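PDB 4HNO: probable endonuclease 4 from Thermotoga maritima, which probably cleaves phosphodiester bonds at apurinic or apyrimidinic sites in DNA during base excision repair, leaving a 3'-hydroxyl and a 5'-terminal sugar phosphate. Local coordinates for residues 66-80 with 104-117. Numbering follows the deposited sequence.
Sequences WENAFCHSGYLINLA and LGIRYLNIHPGSHL. With ZN (zinc ion), chain B.
Cys71 and His72 pair in parallel with Leu109 and Asn110, neighbouring TIM-barrel strands that flank helix 84-104 in a beta-alpha-beta unit. Three backbone bonds, with N-H...O angles of at least 169°, establish the register: Cys71 N to Tyr108 O, Asn110 N to Cys71 O (2.8 Å) and Ser73 N to Asn110 O. Packing is close on the helix-facing side, where Leu109 CD1 meets Cys71 CB at 3.8 Å; Leu94 and Cys101 of helix 84-104 pack on Leu109 and Cys71, and Phe55 of helix 49-61 on Ile106. On the barrel-interior side, the Phe70 and Tyr108 rings, planes 27° apart, run side by side but slid apart.

At the N-terminal end of the strands the packing stays close, though Arg107 reaches the surface. The Trp66 ring lies against the turn after helix 84-104, CE3 3.3 Å from Gly105 O, with Leu104 O at its edge; Gly105 has positive phi. Tyr108 OH donates to the syn lone pair of Glu67 OE1 (2.6 Å), and Arg107 NH1 to the anti lone pair of Glu67 OE2, near the guanidinium plane, in a 2.8 Å salt bridge. Trp66 CB sits over that guanidinium's centre.

Residues 77-80 and 112-117 form the looser, wetter side: one water accepts from Leu79 N and lies 2.8 Å from Pro113 O. Asn78, its CG anti to the backbone N (chi1 -179°), exchanges two hydrogen bonds with the Ser115 backbone; its OD1 also accepts from Ala80 N, an Asx turn.

His72 NE2 and His112 NE2 each bind zinc at 2.0 Å, with Glu147 and a water. Asn110 ND2, bonded to Glu147 while OD1 bonds Thr179, lies 3.1 Å above the His72 ring plane, toward its rim. The pairing places His72, and probably helps bring His112, just past its strand, to the same zinc; the in-plane bond from His72 ND1 to Ser73 O fixes the ring's rotation and probably strengthens its donation to the metal.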
# COMPACT_ATOMS: atom_id res chain seq x y z
N TRP A 66 -3.33 -15.74 -0.40
CA TRP A 66 -2.12 -15.07 -0.85
C TRP A 66 -2.38 -13.79 -1.66
O TRP A 66 -1.48 -12.99 -1.83
CB TRP A 66 -1.26 -16.04 -1.63
CG TRP A 66 -0.61 -17.07 -0.76
CD1 TRP A 66 -1.10 -18.30 -0.43
CD2 TRP A 66 0.64 -16.96 -0.09
NE1 TRP A 66 -0.23 -18.95 0.41
CE2 TRP A 66 0.86 -18.16 0.62
CE3 TRP A 66 1.62 -15.96 -0.04
CZ2 TRP A 66 2.00 -18.38 1.37
CZ3 TRP A 66 2.76 -16.19 0.71
CH2 TRP A 66 2.95 -17.40 1.38
N GLU A 67 -3.61 -13.59 -2.14
CA GLU A 67 -3.94 -12.32 -2.80
C GLU A 67 -4.19 -11.21 -1.80
O GLU A 67 -4.42 -10.08 -2.20
CB GLU A 67 -5.16 -12.48 -3.69
CG GLU A 67 -4.86 -13.22 -4.95
CD GLU A 67 -3.83 -12.51 -5.79
OE1 GLU A 67 -4.06 -11.33 -6.15
OE2 GLU A 67 -2.77 -13.12 -6.05
N ASN A 68 -4.15 -11.53 -0.52
CA ASN A 68 -4.43 -10.59 0.54
C ASN A 68 -3.21 -10.28 1.41
O ASN A 68 -3.37 -9.70 2.49
CB ASN A 68 -5.54 -11.11 1.46
CG ASN A 68 -6.87 -11.38 0.75
OD1 ASN A 68 -7.06 -11.17 -0.46
ND2 ASN A 68 -7.81 -11.88 1.53
N ALA A 69 -2.02 -10.67 0.95
CA ALA A 69 -0.79 -10.51 1.70
C ALA A 69 0.16 -9.63 0.89
O ALA A 69 0.41 -9.91 -0.29
CB ALA A 69 -0.16 -11.88 1.97
N PHE A 70 0.67 -8.59 1.52
CA PHE A 70 1.42 -7.57 0.82
C PHE A 70 2.68 -7.21 1.59
O PHE A 70 2.66 -7.17 2.82
CB PHE A 70 0.56 -6.27 0.69
CG PHE A 70 -0.77 -6.50 0.07
CD1 PHE A 70 -1.86 -6.86 0.85
CD2 PHE A 70 -0.96 -6.36 -1.30
CE1 PHE A 70 -3.10 -7.05 0.29
CE2 PHE A 70 -2.19 -6.55 -1.87
CZ PHE A 70 -3.27 -6.90 -1.06
N CYS A 71 3.74 -6.84 0.88
CA CYS A 71 4.87 -6.18 1.49
C CYS A 71 4.83 -4.70 1.14
O CYS A 71 4.42 -4.32 0.05
CB CYS A 71 6.21 -6.74 1.05
SG CYS A 71 6.75 -8.23 1.92
N HIS A 72 5.27 -3.86 2.08
CA HIS A 72 5.53 -2.44 1.84
C HIS A 72 7.04 -2.26 1.80
O HIS A 72 7.75 -2.72 2.67
CB HIS A 72 4.94 -1.57 2.95
CG HIS A 72 4.79 -0.12 2.59
ND1 HIS A 72 5.83 0.70 2.23
CD2 HIS A 72 3.67 0.65 2.54
CE1 HIS A 72 5.35 1.92 1.98
NE2 HIS A 72 4.04 1.92 2.16
N SER A 73 7.52 -1.57 0.77
CA SER A 73 8.92 -1.30 0.55
C SER A 73 9.42 -0.35 1.60
O SER A 73 8.66 0.42 2.19
CB SER A 73 9.05 -0.72 -0.86
OG SER A 73 10.33 -0.33 -1.23
N GLY A 74 10.72 -0.39 1.85
CA GLY A 74 11.33 0.42 2.87
C GLY A 74 11.36 1.90 2.57
O GLY A 74 11.44 2.34 1.42
N TYR A 75 11.41 2.62 3.69
CA TYR A 75 11.36 4.08 3.77
C TYR A 75 12.48 4.84 3.03
O TYR A 75 12.31 6.01 2.69
CB TYR A 75 11.26 4.50 5.26
CG TYR A 75 12.49 4.40 6.16
CD1 TYR A 75 13.04 5.55 6.72
CD2 TYR A 75 13.05 3.17 6.54
CE1 TYR A 75 14.12 5.51 7.57
CE2 TYR A 75 14.16 3.12 7.40
CZ TYR A 75 14.68 4.29 7.91
OH TYR A 75 15.76 4.25 8.77
N LEU A 76 13.59 4.17 2.79
CA LEU A 76 14.80 4.76 2.17
C LEU A 76 14.76 4.82 0.65
O LEU A 76 15.40 5.66 0.04
CB LEU A 76 16.05 3.94 2.54
CG LEU A 76 16.41 3.69 3.99
CD1 LEU A 76 17.85 3.21 4.04
CD2 LEU A 76 16.19 4.94 4.80
N ILE A 77 14.10 3.85 0.04
CA ILE A 77 14.15 3.73 -1.40
C ILE A 77 13.47 4.93 -2.05
O ILE A 77 12.36 5.31 -1.68
CB ILE A 77 13.49 2.42 -1.80
CG1 ILE A 77 14.40 1.24 -1.39
CG2 ILE A 77 13.13 2.38 -3.29
CD1 ILE A 77 13.68 -0.08 -1.38
N ASN A 78 14.15 5.54 -3.00
CA ASN A 78 13.62 6.70 -3.70
C ASN A 78 14.11 6.69 -5.14
O ASN A 78 15.15 7.24 -5.47
CB ASN A 78 14.04 7.99 -3.01
CG ASN A 78 13.47 9.19 -3.70
OD1 ASN A 78 12.65 9.06 -4.62
ND2 ASN A 78 13.91 10.38 -3.31
N LEU A 79 13.31 6.05 -5.98
CA LEU A 79 13.63 5.92 -7.40
C LEU A 79 13.50 7.23 -8.18
O LEU A 79 13.88 7.27 -9.34
CB LEU A 79 12.74 4.88 -8.07
CG LEU A 79 12.86 3.44 -7.57
CD1 LEU A 79 11.84 2.58 -8.33
CD2 LEU A 79 14.26 2.90 -7.72
N ALA A 80 12.98 8.28 -7.54
CA ALA A 80 12.96 9.60 -8.17
C ALA A 80 14.13 10.46 -7.76
O ALA A 80 14.25 11.59 -8.24
CB ALA A 80 11.66 10.33 -7.88
N LEU A 104 9.49 -15.55 0.32
CA LEU A 104 8.34 -15.74 1.21
C LEU A 104 7.08 -16.22 0.49
O LEU A 104 6.17 -16.73 1.15
CB LEU A 104 8.02 -14.44 1.94
CG LEU A 104 9.06 -13.95 2.93
CD1 LEU A 104 8.66 -12.58 3.47
CD2 LEU A 104 9.28 -14.93 4.08
N GLY A 105 7.01 -16.02 -0.82
CA GLY A 105 5.82 -16.27 -1.59
C GLY A 105 4.89 -15.05 -1.73
O GLY A 105 3.84 -15.15 -2.33
N ILE A 106 5.28 -13.92 -1.17
CA ILE A 106 4.47 -12.71 -1.26
C ILE A 106 4.47 -12.22 -2.71
O ILE A 106 5.51 -12.15 -3.37
CB ILE A 106 5.01 -11.64 -0.28
CG1 ILE A 106 4.83 -12.07 1.18
CG2 ILE A 106 4.40 -10.29 -0.54
CD1 ILE A 106 3.44 -11.96 1.69
N ARG A 107 3.29 -11.85 -3.15
CA ARG A 107 3.03 -11.56 -4.55
C ARG A 107 3.15 -10.08 -4.93
O ARG A 107 3.22 -9.75 -6.10
CB ARG A 107 1.64 -12.08 -4.89
CG ARG A 107 1.54 -13.58 -4.77
CD ARG A 107 0.15 -14.09 -5.07
NE ARG A 107 0.13 -15.54 -4.92
CZ ARG A 107 -0.96 -16.29 -5.00
NH1 ARG A 107 -2.14 -15.72 -5.22
NH2 ARG A 107 -0.88 -17.60 -4.83
N TYR A 108 3.14 -9.22 -3.92
CA TYR A 108 2.98 -7.77 -4.12
C TYR A 108 3.96 -7.02 -3.23
O TYR A 108 4.06 -7.29 -2.03
CB TYR A 108 1.58 -7.34 -3.72
CG TYR A 108 0.50 -7.93 -4.55
CD1 TYR A 108 -0.40 -8.83 -4.05
CD2 TYR A 108 0.40 -7.55 -5.88
CE1 TYR A 108 -1.39 -9.37 -4.86
CE2 TYR A 108 -0.57 -8.09 -6.69
CZ TYR A 108 -1.46 -8.99 -6.19
OH TYR A 108 -2.41 -9.51 -7.05
N LEU A 109 4.60 -6.01 -3.82
CA LEU A 109 5.51 -5.12 -3.12
C LEU A 109 5.07 -3.69 -3.41
O LEU A 109 5.15 -3.23 -4.55
CB LEU A 109 6.95 -5.35 -3.60
CG LEU A 109 8.01 -4.44 -2.96
CD1 LEU A 109 8.08 -4.59 -1.45
CD2 LEU A 109 9.36 -4.74 -3.57
N ASN A 110 4.60 -3.01 -2.38
CA ASN A 110 4.02 -1.68 -2.48
C ASN A 110 5.08 -0.62 -2.22
O ASN A 110 5.72 -0.64 -1.17
CB ASN A 110 2.91 -1.58 -1.44
CG ASN A 110 2.26 -0.22 -1.40
OD1 ASN A 110 1.27 0.03 -2.07
ND2 ASN A 110 2.83 0.67 -0.62
N ILE A 111 5.20 0.34 -3.15
CA ILE A 111 6.16 1.42 -3.02
C ILE A 111 5.47 2.77 -3.15
O ILE A 111 4.49 2.94 -3.85
CB ILE A 111 7.29 1.30 -4.10
CG1 ILE A 111 6.80 1.67 -5.52
CG2 ILE A 111 7.93 -0.06 -4.13
CD1 ILE A 111 7.94 1.93 -6.51
N HIS A 112 6.06 3.76 -2.51
CA HIS A 112 5.79 5.16 -2.84
C HIS A 112 6.68 5.50 -4.04
O HIS A 112 7.87 5.19 -4.04
CB HIS A 112 6.13 6.07 -1.68
CG HIS A 112 5.32 5.80 -0.46
ND1 HIS A 112 5.29 6.64 0.62
CD2 HIS A 112 4.46 4.81 -0.17
CE1 HIS A 112 4.48 6.14 1.55
NE2 HIS A 112 4.00 4.99 1.11
N PRO A 113 6.14 6.13 -5.07
CA PRO A 113 6.94 6.36 -6.28
C PRO A 113 8.28 7.04 -6.05
O PRO A 113 9.28 6.62 -6.65
CB PRO A 113 6.00 7.21 -7.14
CG PRO A 113 4.63 6.72 -6.74
CD PRO A 113 4.73 6.52 -5.26
N GLY A 114 8.30 8.07 -5.23
CA GLY A 114 9.53 8.77 -4.94
C GLY A 114 9.32 10.27 -4.86
O GLY A 114 8.23 10.79 -5.07
N SER A 115 10.41 10.95 -4.53
CA SER A 115 10.45 12.41 -4.50
C SER A 115 11.60 12.91 -5.36
O SER A 115 12.73 12.45 -5.22
CB SER A 115 10.63 12.94 -3.11
OG SER A 115 10.94 14.34 -3.19
N HIS A 116 11.31 13.88 -6.24
CA HIS A 116 12.33 14.48 -7.09
C HIS A 116 13.10 15.60 -6.42
O HIS A 116 14.00 16.19 -7.01
CB HIS A 116 11.74 14.97 -8.40
CG HIS A 116 10.60 15.91 -8.24
ND1 HIS A 116 10.75 17.18 -7.74
CD2 HIS A 116 9.28 15.74 -8.47
CE1 HIS A 116 9.56 17.75 -7.69
NE2 HIS A 116 8.66 16.90 -8.12
N LEU A 117 12.73 15.92 -5.19
CA LEU A 117 13.42 16.95 -4.40
C LEU A 117 13.50 18.33 -5.09
O LEU A 117 14.43 19.12 -4.87
CB LEU A 117 14.82 16.47 -3.99
CG LEU A 117 14.85 15.43 -2.86
CD1 LEU A 117 14.34 14.08 -3.34
CD2 LEU A 117 16.24 15.29 -2.26
ZN ZN B . 2.86 3.58 1.92
O HOH W 1 1.11 -12.29 -1.39
O HOH W 2 9.98 6.61 -2.38
O HOH W 3 9.86 4.24 -2.71
O HOH W 4 10.90 4.88 -5.24
O HOH W 5 1.62 3.95 3.34